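Local structure of tetratricopeptide TPR_2 repeat protein (Thermobaculum terrenum, 5DJS) at residues Ala31-Leu36 with His47-Leu52; Leu65-Val70 with Tyr81-Val86; Pro74-Tyr79 with Glu105-Tyr110; Arg95-Leu100 with Val119-Ser124. The protein is a tetratricopeptide repeat protein that joins an N-terminal helical-repeat array to a family 41 region of GT-B type. The protein carries 1 engineered substitution. All coordinates share one frame; numbering follows the deposited sequence.

Overall arrangement
The four contacts descend a tetratricopeptide array towards the region of GT-B type. Interactions 1 and 2 pack antiparallel helices, with centres about 13 Å apart, and meet where L49 touches L65 and where H47 and L51 touch N82. Interaction 3 shares helix 77-89 with interaction 2 and lies about 12 Å from it, centre to centre, at the helix ends and turns. Interaction 4, centred about 14 Å from interaction 2, packs S99 and L100 of the next helix, 93-106, against helix 77-89, and its centre is about 25 Å from that of interaction 1. Within interaction 4, Y123 OH is hydrogen-bonded to R338 NH1 in the uridine-5'-diphosphate pocket, so segment 119-124 reaches that pocket directly.

Interaction 1. Residues Ala31-Leu36 with His47-Leu52; sequences ACWRVL and HLLGLL
Helices 25-38 and 43-56 run antiparallel here, their local axes 9.9 Å apart at an angle of 150°, with C32 and L49 closest in backbone register. This is the neighbouring-helix packing of a tetratricopeptide array, and L49 is the residue on which this contact centres. The branched end of L49 is met from three sides along one helix. C32 brings its CB to within 3.6 Å of L49 CG. W33 crosses L49 at about a right angle, so that L49 CD1 sits 3.6 Å from the centroid of the W33 six-membered ring and only 6° off its normal, a CH-pi contact over the face. From the third side L36 CD1 meets L49 CD1 tip to tip. With its CG anti to the carbonyl carbon (chi1 -75°) and the ring turned about the CB-CG bond, the W33 indole presents a face to L49 CD1. Beside this group, C32 SG rests against L48, 3.6 Å from L48 CD2, while L48 also packs on A16 and H17 of helix 5-21. No hydrogen bond crosses between the two segments. The contact is therefore apolar, with one CH-pi interaction between the L49 methyl and the exposed W33.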
# COMPACT_ATOMS: atom_id res chain seq x y z
N ALA A 31 -2.53 28.91 -5.65
CA ALA A 31 -2.76 29.79 -4.50
C ALA A 31 -1.53 29.87 -3.59
O ALA A 31 -1.20 30.95 -3.09
CB ALA A 31 -3.97 29.31 -3.70
N CYS A 32 -0.86 28.74 -3.37
CA CYS A 32 0.42 28.71 -2.62
C CYS A 32 1.52 29.54 -3.30
O CYS A 32 2.30 30.19 -2.61
CB CYS A 32 0.93 27.29 -2.44
SG CYS A 32 0.13 26.33 -1.15
N TRP A 33 1.59 29.50 -4.62
CA TRP A 33 2.55 30.34 -5.36
C TRP A 33 2.24 31.82 -5.18
O TRP A 33 3.16 32.61 -4.98
CB TRP A 33 2.62 29.98 -6.86
CG TRP A 33 3.37 28.68 -7.13
CD1 TRP A 33 2.87 27.56 -7.71
CD2 TRP A 33 4.74 28.38 -6.80
NE1 TRP A 33 3.84 26.57 -7.77
CE2 TRP A 33 4.99 27.06 -7.22
CE3 TRP A 33 5.77 29.11 -6.19
CZ2 TRP A 33 6.24 26.44 -7.05
CZ3 TRP A 33 7.01 28.49 -6.02
CH2 TRP A 33 7.23 27.17 -6.45
N ARG A 34 0.95 32.18 -5.21
CA ARG A 34 0.52 33.57 -4.99
C ARG A 34 0.94 34.12 -3.63
O ARG A 34 1.23 35.31 -3.51
CB ARG A 34 -1.01 33.74 -5.19
CG ARG A 34 -1.44 33.85 -6.64
CD ARG A 34 -2.81 34.50 -6.81
NE ARG A 34 -3.17 34.58 -8.23
CZ ARG A 34 -3.76 33.61 -8.95
NH1 ARG A 34 -4.12 32.44 -8.41
NH2 ARG A 34 -4.02 33.82 -10.24
N VAL A 35 0.98 33.26 -2.61
CA VAL A 35 1.49 33.63 -1.29
C VAL A 35 3.00 33.87 -1.32
O VAL A 35 3.49 34.82 -0.70
CB VAL A 35 1.15 32.54 -0.24
CG1 VAL A 35 1.82 32.84 1.11
CG2 VAL A 35 -0.36 32.44 -0.05
N LEU A 36 3.74 33.00 -2.01
CA LEU A 36 5.20 33.13 -2.10
C LEU A 36 5.67 34.29 -2.99
O LEU A 36 6.79 34.76 -2.80
CB LEU A 36 5.83 31.82 -2.58
CG LEU A 36 5.60 30.60 -1.67
CD1 LEU A 36 6.10 29.34 -2.35
CD2 LEU A 36 6.23 30.75 -0.30
N HIS A 47 5.52 24.70 2.99
CA HIS A 47 5.07 23.40 3.50
C HIS A 47 3.93 22.74 2.69
O HIS A 47 4.00 21.55 2.40
CB HIS A 47 4.61 23.54 4.95
CG HIS A 47 3.87 22.35 5.47
ND1 HIS A 47 4.50 21.14 5.70
CD2 HIS A 47 2.57 22.17 5.79
CE1 HIS A 47 3.61 20.27 6.14
NE2 HIS A 47 2.43 20.87 6.20
N LEU A 48 2.90 23.51 2.36
CA LEU A 48 1.74 22.98 1.64
C LEU A 48 2.09 22.58 0.20
O LEU A 48 1.67 21.51 -0.27
CB LEU A 48 0.58 23.98 1.66
CG LEU A 48 -0.76 23.56 1.05
CD1 LEU A 48 -1.21 22.18 1.51
CD2 LEU A 48 -1.83 24.60 1.37
N LEU A 49 2.84 23.44 -0.50
CA LEU A 49 3.46 23.07 -1.78
C LEU A 49 4.35 21.83 -1.67
O LEU A 49 4.41 21.02 -2.59
CB LEU A 49 4.31 24.20 -2.34
CG LEU A 49 3.70 25.20 -3.31
CD1 LEU A 49 4.69 26.31 -3.58
CD2 LEU A 49 3.31 24.55 -4.62
N GLY A 50 5.05 21.70 -0.55
CA GLY A 50 5.73 20.47 -0.17
C GLY A 50 4.86 19.24 -0.22
O GLY A 50 5.20 18.30 -0.94
N LEU A 51 3.74 19.23 0.52
CA LEU A 51 2.80 18.09 0.54
C LEU A 51 2.34 17.72 -0.85
O LEU A 51 2.40 16.56 -1.24
CB LEU A 51 1.50 18.39 1.30
CG LEU A 51 1.45 18.92 2.71
CD1 LEU A 51 0.02 18.85 3.23
CD2 LEU A 51 2.36 18.09 3.57
N LEU A 52 1.85 18.73 -1.56
CA LEU A 52 1.13 18.53 -2.81
C LEU A 52 2.03 17.87 -3.85
O LEU A 52 1.63 16.91 -4.48
CB LEU A 52 0.60 19.86 -3.35
CG LEU A 52 -0.49 20.54 -2.51
CD1 LEU A 52 -0.67 21.99 -2.96
CD2 LEU A 52 -1.82 19.79 -2.58

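Interaction 2. Residues Leu65-Val70 with Tyr81-Val86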
# COMPACT_ATOMS: atom_id res chain seq x y z
N LEU A 65 11.42 22.23 -0.89
CA LEU A 65 10.37 23.07 -0.28
C LEU A 65 10.15 22.77 1.22
O LEU A 65 10.05 23.69 2.05
CB LEU A 65 9.05 22.93 -1.03
CG LEU A 65 9.02 23.56 -2.42
CD1 LEU A 65 7.74 23.14 -3.12
CD2 LEU A 65 9.10 25.08 -2.37
N LEU A 66 10.08 21.48 1.56
CA LEU A 66 9.87 21.05 2.95
C LEU A 66 11.07 21.31 3.84
O LEU A 66 10.88 21.69 5.00
CB LEU A 66 9.47 19.57 3.02
CG LEU A 66 8.10 19.29 2.40
CD1 LEU A 66 7.96 17.83 2.02
CD2 LEU A 66 6.98 19.74 3.34
N ARG A 67 12.29 21.11 3.33
CA ARG A 67 13.52 21.46 4.07
C ARG A 67 13.65 22.96 4.35
O ARG A 67 14.19 23.35 5.39
CB ARG A 67 14.77 21.02 3.31
CG ARG A 67 15.07 19.54 3.41
CD ARG A 67 16.55 19.25 3.22
NE ARG A 67 16.82 17.82 3.31
CZ ARG A 67 16.85 16.96 2.28
NH1 ARG A 67 16.63 17.35 1.02
NH2 ARG A 67 17.11 15.67 2.53
N ARG A 68 13.17 23.79 3.43
CA ARG A 68 13.21 25.24 3.61
C ARG A 68 12.17 25.67 4.66
O ARG A 68 12.43 26.56 5.47
CB ARG A 68 12.96 25.97 2.28
CG ARG A 68 13.58 27.36 2.18
CD ARG A 68 12.83 28.20 1.15
NE ARG A 68 13.69 28.98 0.26
CZ ARG A 68 13.26 29.75 -0.74
NH1 ARG A 68 11.95 29.86 -1.01
NH2 ARG A 68 14.14 30.41 -1.50
N ALA A 69 11.00 25.03 4.63
CA ALA A 69 9.99 25.21 5.67
C ALA A 69 10.52 24.82 7.06
O ALA A 69 10.33 25.55 8.03
CB ALA A 69 8.74 24.41 5.32
N VAL A 70 11.20 23.68 7.14
CA VAL A 70 11.89 23.27 8.37
C VAL A 70 12.93 24.33 8.84
O VAL A 70 13.01 24.65 10.03
CB VAL A 70 12.56 21.87 8.21
CG1 VAL A 70 13.49 21.55 9.36
CG2 VAL A 70 11.50 20.78 8.12
N TYR A 81 7.37 15.88 9.85
CA TYR A 81 6.55 14.71 9.47
C TYR A 81 6.52 14.53 7.95
O TYR A 81 6.91 13.49 7.44
CB TYR A 81 5.12 14.86 10.01
CG TYR A 81 4.11 13.90 9.43
CD1 TYR A 81 4.27 12.52 9.57
CD2 TYR A 81 2.99 14.37 8.73
CE1 TYR A 81 3.34 11.63 9.04
CE2 TYR A 81 2.06 13.49 8.19
CZ TYR A 81 2.24 12.12 8.35
OH TYR A 81 1.33 11.25 7.82
N ASN A 82 6.10 15.57 7.25
CA ASN A 82 5.94 15.48 5.81
C ASN A 82 7.23 15.37 5.03
O ASN A 82 7.25 14.74 3.97
CB ASN A 82 5.09 16.64 5.33
CG ASN A 82 3.66 16.47 5.75
OD1 ASN A 82 2.97 15.60 5.22
ND2 ASN A 82 3.23 17.23 6.75
N LEU A 83 8.30 15.96 5.56
CA LEU A 83 9.64 15.76 5.01
C LEU A 83 10.04 14.30 5.12
O LEU A 83 10.54 13.72 4.16
CB LEU A 83 10.67 16.63 5.72
CG LEU A 83 12.11 16.42 5.26
CD1 LEU A 83 12.27 16.80 3.79
CD2 LEU A 83 13.06 17.21 6.15
N GLY A 84 9.82 13.71 6.29
CA GLY A 84 10.10 12.28 6.50
C GLY A 84 9.39 11.36 5.51
O GLY A 84 10.01 10.43 4.98
N ASN A 85 8.11 11.63 5.25
CA ASN A 85 7.34 10.84 4.28
C ASN A 85 7.86 10.97 2.86
O ASN A 85 7.97 9.97 2.15
CB ASN A 85 5.83 11.17 4.31
CG ASN A 85 5.09 10.60 5.53
OD1 ASN A 85 4.09 11.17 5.95
ND2 ASN A 85 5.55 9.48 6.09
N VAL A 86 8.19 12.19 2.46
CA VAL A 86 8.81 12.41 1.16
C VAL A 86 10.13 11.66 1.04
O VAL A 86 10.37 10.98 0.04
CB VAL A 86 8.98 13.91 0.86
CG1 VAL A 86 9.90 14.14 -0.34
CG2 VAL A 86 7.61 14.53 0.59
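The flat groups stand at the margins of this helix pair and none stacks across it. The ring of Y81 meets that of Y110 with planes about 50° apart and packs on L100 and A103 of helix 93-106. The N82 carboxamide lies against H47 and its ND2 is hydrogen-bonded to S78 O, while N82 CB and the backbone O face L66. Helices 59-72 and 77-89 belong to successive tetratricopeptide repeats, and they pack antiparallel, with local axes 9.4 Å apart at 152°. L66 and L83 are nearest in register and carry most of the buried surface. L66 has CG anti to the carbonyl carbon, and this sends its two methyls into the second helix: CD2 approaches N82 CB at 4.1 Å, and the L66 side chain crosses that of V86 obliquely, CD1 leading. L83 takes the other common shape, CG anti to the backbone N (chi1 177°). Its CD1 lies 4.0 Å from L66 CB. R67 CG lies against L83 CD1 at 3.9 Å, the arginine crossing L83 at about a right angle; the extended arginine chain carries on beyond. V70 CG2 approaches L83 CD2 more distantly, at 4.4 Å. L83 also packs on S99 of helix 93-106, and V86 on Y59, A62 and A63 of helix 59-72. The closest approach between the segments joins L66 CD1 to V86 CG2, at 3.6 Å.

Interaction 3. Residues Pro74-Tyr79 with Glu105-Tyr110; sequences PGEASY and ELRPDY
Two turns of the tetratricopeptide array meet here: the start of helix 77-89, capped by E76, and the exit from helix 93-106, which R107 leaves. E76 is the N-cap. Its chain bends at chi2 (50°) and folds back, so that OE2 accepts from S78 N at 3.1 Å through its anti lone pair. The same E76 OE2 takes S78 OG at 2.8 Å, met from above the carboxylate plane. A third, longer partner comes from across the contact: R107 NH2 forms a salt bridge to E76 OE2 at 3.5 Å, with carboxylate and guanidinium planes 52° apart. One oxygen thus collects a backbone N-H, a hydroxyl and a positive charge, which probably favours its ionised form. Next to this charged group A77 points its methyl between L106 CB and R107 CB, the latter 3.7 Å from A77 CB. L106 lays its methyls beside the carbonyls of the turn, CD1 3.5 Å from P74 O. R107 bends at chi2 and chi3 so that its NE lies over one face of the Y110 ring, offset toward the rim. The edge of that ring faces A77, and Y110 OH ends 3.3 Å from S78 CB.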
# COMPACT_ATOMS: atom_id res chain seq x y z
N PRO A 74 11.74 25.45 12.52
CA PRO A 74 12.17 24.09 12.89
C PRO A 74 11.49 23.47 14.10
O PRO A 74 11.72 22.29 14.37
CB PRO A 74 13.66 24.27 13.21
CG PRO A 74 13.76 25.69 13.63
CD PRO A 74 12.82 26.43 12.73
N GLY A 75 10.71 24.25 14.83
CA GLY A 75 9.91 23.73 15.94
C GLY A 75 8.61 23.08 15.52
O GLY A 75 8.00 22.37 16.33
N GLU A 76 8.19 23.31 14.27
CA GLU A 76 6.88 22.85 13.78
C GLU A 76 7.01 21.39 13.36
O GLU A 76 7.67 21.10 12.38
CB GLU A 76 6.40 23.75 12.62
CG GLU A 76 5.12 23.31 11.90
CD GLU A 76 3.98 23.00 12.84
OE1 GLU A 76 3.57 23.90 13.59
OE2 GLU A 76 3.48 21.85 12.81
N ALA A 77 6.40 20.50 14.14
CA ALA A 77 6.48 19.05 13.93
C ALA A 77 5.94 18.55 12.59
O ALA A 77 6.48 17.59 12.04
CB ALA A 77 5.76 18.31 15.05
N SER A 78 4.88 19.18 12.08
CA SER A 78 4.25 18.71 10.83
C SER A 78 5.17 18.86 9.62
O SER A 78 5.08 18.08 8.68
CB SER A 78 2.90 19.39 10.58
OG SER A 78 3.04 20.77 10.28
N TYR A 79 6.05 19.86 9.64
CA TYR A 79 7.01 20.07 8.56
C TYR A 79 8.05 18.95 8.53
O TYR A 79 8.45 18.51 7.45
CB TYR A 79 7.73 21.43 8.71
CG TYR A 79 6.84 22.68 8.69
CD1 TYR A 79 5.46 22.61 8.44
CD2 TYR A 79 7.40 23.94 8.89
CE1 TYR A 79 4.68 23.76 8.42
CE2 TYR A 79 6.62 25.08 8.87
CZ TYR A 79 5.26 24.99 8.63
OH TYR A 79 4.47 26.11 8.61
N GLU A 105 9.41 13.74 18.59
CA GLU A 105 10.10 14.43 19.66
C GLU A 105 9.46 15.79 19.93
O GLU A 105 9.26 16.16 21.08
CB GLU A 105 11.59 14.56 19.35
CG GLU A 105 12.33 13.23 19.45
CD GLU A 105 13.75 13.25 18.90
OE1 GLU A 105 14.04 13.97 17.92
OE2 GLU A 105 14.58 12.51 19.45
N LEU A 106 9.08 16.50 18.87
CA LEU A 106 8.48 17.84 18.97
C LEU A 106 7.00 17.84 19.36
O LEU A 106 6.51 18.81 19.93
CB LEU A 106 8.66 18.60 17.65
CG LEU A 106 10.09 19.10 17.36
CD1 LEU A 106 10.27 19.47 15.89
CD2 LEU A 106 10.44 20.29 18.24
N ARG A 107 6.29 16.77 19.03
CA ARG A 107 4.89 16.65 19.34
C ARG A 107 4.67 15.18 19.66
O ARG A 107 4.36 14.39 18.78
CB ARG A 107 4.04 17.11 18.15
CG ARG A 107 2.57 17.35 18.46
CD ARG A 107 1.64 16.99 17.31
NE ARG A 107 1.86 17.80 16.11
CZ ARG A 107 1.19 18.90 15.76
NH1 ARG A 107 0.20 19.38 16.51
NH2 ARG A 107 1.52 19.54 14.63
N PRO A 108 4.87 14.80 20.94
CA PRO A 108 4.75 13.37 21.29
C PRO A 108 3.39 12.74 21.07
O PRO A 108 3.33 11.52 20.97
CB PRO A 108 5.12 13.35 22.78
CG PRO A 108 6.03 14.51 22.94
CD PRO A 108 5.44 15.57 22.05
N ASP A 109 2.32 13.54 21.00
CA ASP A 109 0.97 13.03 20.71
C ASP A 109 0.57 13.21 19.23
O ASP A 109 -0.55 13.62 18.91
CB ASP A 109 -0.07 13.60 21.69
CG ASP A 109 -0.36 15.09 21.50
OD1 ASP A 109 0.43 15.81 20.84
OD2 ASP A 109 -1.39 15.55 22.03
N TYR A 110 1.50 12.87 18.33
CA TYR A 110 1.30 12.99 16.88
C TYR A 110 0.95 11.60 16.35
O TYR A 110 1.85 10.85 15.93
CB TYR A 110 2.60 13.52 16.23
CG TYR A 110 2.46 14.23 14.89
CD1 TYR A 110 1.39 14.00 14.02
CD2 TYR A 110 3.46 15.11 14.47
CE1 TYR A 110 1.29 14.66 12.80
CE2 TYR A 110 3.36 15.77 13.25
CZ TYR A 110 2.29 15.54 12.42
OH TYR A 110 2.21 16.20 11.21

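Interaction 4. Residues Arg95-Leu100 with Val119-Ser124; sequences RGITSL and VALHYS
S124 OG is the best-held polar atom at this contact, gripped by two hydrogen bonds, one to E94 OE2 and one to L126 N. The first ties S124 to E94 of helix 93-106, one residue before the segment that faces it; the second is to the backbone N two residues on. S124 N bonds L121 O at 3.2 Å, and both L121 O and S124 O have weak bonds to R132 NH2. The contact joins helix 93-106, in a tetratricopeptide repeat range, to a segment in the family 41 range, and so lies where the repeats meet the region of GT-B type. Across the segments it is apolar. I97 and A120 are nearest in register. I97 has CG1 anti to the carbonyl carbon (chi1 -72°), and it passes this atom over A120 with a gap of 4.0 Å from I97 CG1 to A120 CB. L100, a turn further along, meets the same methyl from another side, about a right angle round from I97, with L100 CD2 4.0 Å from A120 CB. Beyond A120, the tip of I97 extends to the far end of the second segment: I97 CD1 is 4.4 Å from L121 CD1, and it lies equally far from S124 CB. The small side chain of A120 is thus received between two larger ones on the facing helix. Y123 turns to other partners: its OH is hydrogen-bonded to R338 NH1 of the uridine-5'-diphosphate pocket, and its ring meets that of Y419 with planes about 10° apart. With no hydrogen bond between the segments, I97 and L100 meet A120 by apolar contact alone, while the side-chain hydrogen bonds of S124 and Y123 go to residues outside the two segments.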
# COMPACT_ATOMS: atom_id res chain seq x y z
N ARG A 95 16.98 8.41 6.42
CA ARG A 95 16.87 9.87 6.57
C ARG A 95 15.44 10.31 6.92
O ARG A 95 15.25 11.27 7.68
CB ARG A 95 17.33 10.60 5.30
CG ARG A 95 18.84 10.77 5.16
CD ARG A 95 19.19 11.66 3.98
NE ARG A 95 20.62 11.94 3.89
CZ ARG A 95 21.55 11.10 3.41
NH1 ARG A 95 21.22 9.88 2.97
NH2 ARG A 95 22.83 11.47 3.37
N GLY A 96 14.46 9.61 6.35
CA GLY A 96 13.05 9.87 6.62
C GLY A 96 12.65 9.43 8.02
O GLY A 96 11.97 10.17 8.73
N ILE A 97 13.07 8.23 8.42
CA ILE A 97 12.81 7.73 9.78
C ILE A 97 13.27 8.77 10.81
O ILE A 97 12.52 9.12 11.70
CB ILE A 97 13.46 6.33 10.01
CG1 ILE A 97 12.68 5.25 9.23
CG2 ILE A 97 13.48 5.96 11.49
CD1 ILE A 97 13.39 3.92 9.08
N THR A 98 14.49 9.27 10.64
CA THR A 98 15.01 10.36 11.47
C THR A 98 14.06 11.55 11.50
O THR A 98 13.71 12.01 12.58
CB THR A 98 16.39 10.84 10.98
OG1 THR A 98 17.25 9.72 10.83
CG2 THR A 98 17.01 11.83 11.98
N SER A 99 13.64 12.04 10.33
CA SER A 99 12.66 13.13 10.27
C SER A 99 11.35 12.81 11.04
O SER A 99 10.79 13.69 11.70
CB SER A 99 12.35 13.52 8.83
OG SER A 99 13.14 14.61 8.44
N LEU A 100 10.88 11.57 10.93
CA LEU A 100 9.68 11.13 11.66
C LEU A 100 9.93 11.13 13.17
O LEU A 100 9.06 11.55 13.93
CB LEU A 100 9.22 9.74 11.17
CG LEU A 100 8.18 9.57 10.05
CD1 LEU A 100 7.84 10.84 9.31
CD2 LEU A 100 8.61 8.48 9.07
N VAL A 119 4.85 2.32 9.76
CA VAL A 119 4.90 1.93 8.35
C VAL A 119 6.34 1.95 7.82
O VAL A 119 6.80 0.96 7.25
CB VAL A 119 4.04 2.87 7.49
CG1 VAL A 119 4.33 2.70 5.99
CG2 VAL A 119 2.57 2.62 7.77
N ALA A 120 7.03 3.07 8.04
CA ALA A 120 8.38 3.29 7.52
C ALA A 120 9.36 2.19 7.90
O ALA A 120 10.22 1.83 7.09
CB ALA A 120 8.91 4.64 7.99
N LEU A 121 9.24 1.66 9.12
CA LEU A 121 10.11 0.57 9.60
C LEU A 121 10.10 -0.68 8.71
O LEU A 121 11.08 -1.41 8.65
CB LEU A 121 9.74 0.19 11.05
CG LEU A 121 10.50 0.88 12.20
CD1 LEU A 121 10.55 2.39 12.08
CD2 LEU A 121 9.89 0.48 13.54
N HIS A 122 9.00 -0.91 7.99
CA HIS A 122 8.89 -2.10 7.13
C HIS A 122 9.79 -2.04 5.88
O HIS A 122 10.13 -3.08 5.32
CB HIS A 122 7.42 -2.35 6.75
CG HIS A 122 6.55 -2.63 7.94
ND1 HIS A 122 6.39 -3.90 8.45
CD2 HIS A 122 5.85 -1.81 8.74
CE1 HIS A 122 5.60 -3.85 9.50
NE2 HIS A 122 5.26 -2.59 9.70
N TYR A 123 10.19 -0.82 5.50
CA TYR A 123 11.13 -0.61 4.40
C TYR A 123 12.59 -0.77 4.78
O TYR A 123 13.45 -0.60 3.92
CB TYR A 123 10.96 0.79 3.83
CG TYR A 123 9.57 1.10 3.38
CD1 TYR A 123 8.94 0.34 2.39
CD2 TYR A 123 8.86 2.16 3.93
CE1 TYR A 123 7.65 0.63 1.97
CE2 TYR A 123 7.58 2.46 3.51
CZ TYR A 123 6.98 1.68 2.54
OH TYR A 123 5.70 1.98 2.12
N SER A 124 12.89 -1.09 6.04
CA SER A 124 14.28 -1.19 6.51
C SER A 124 14.54 -2.50 7.23
O SER A 124 13.78 -2.89 8.12
CB SER A 124 14.58 -0.04 7.45
OG SER A 124 15.81 -0.25 8.11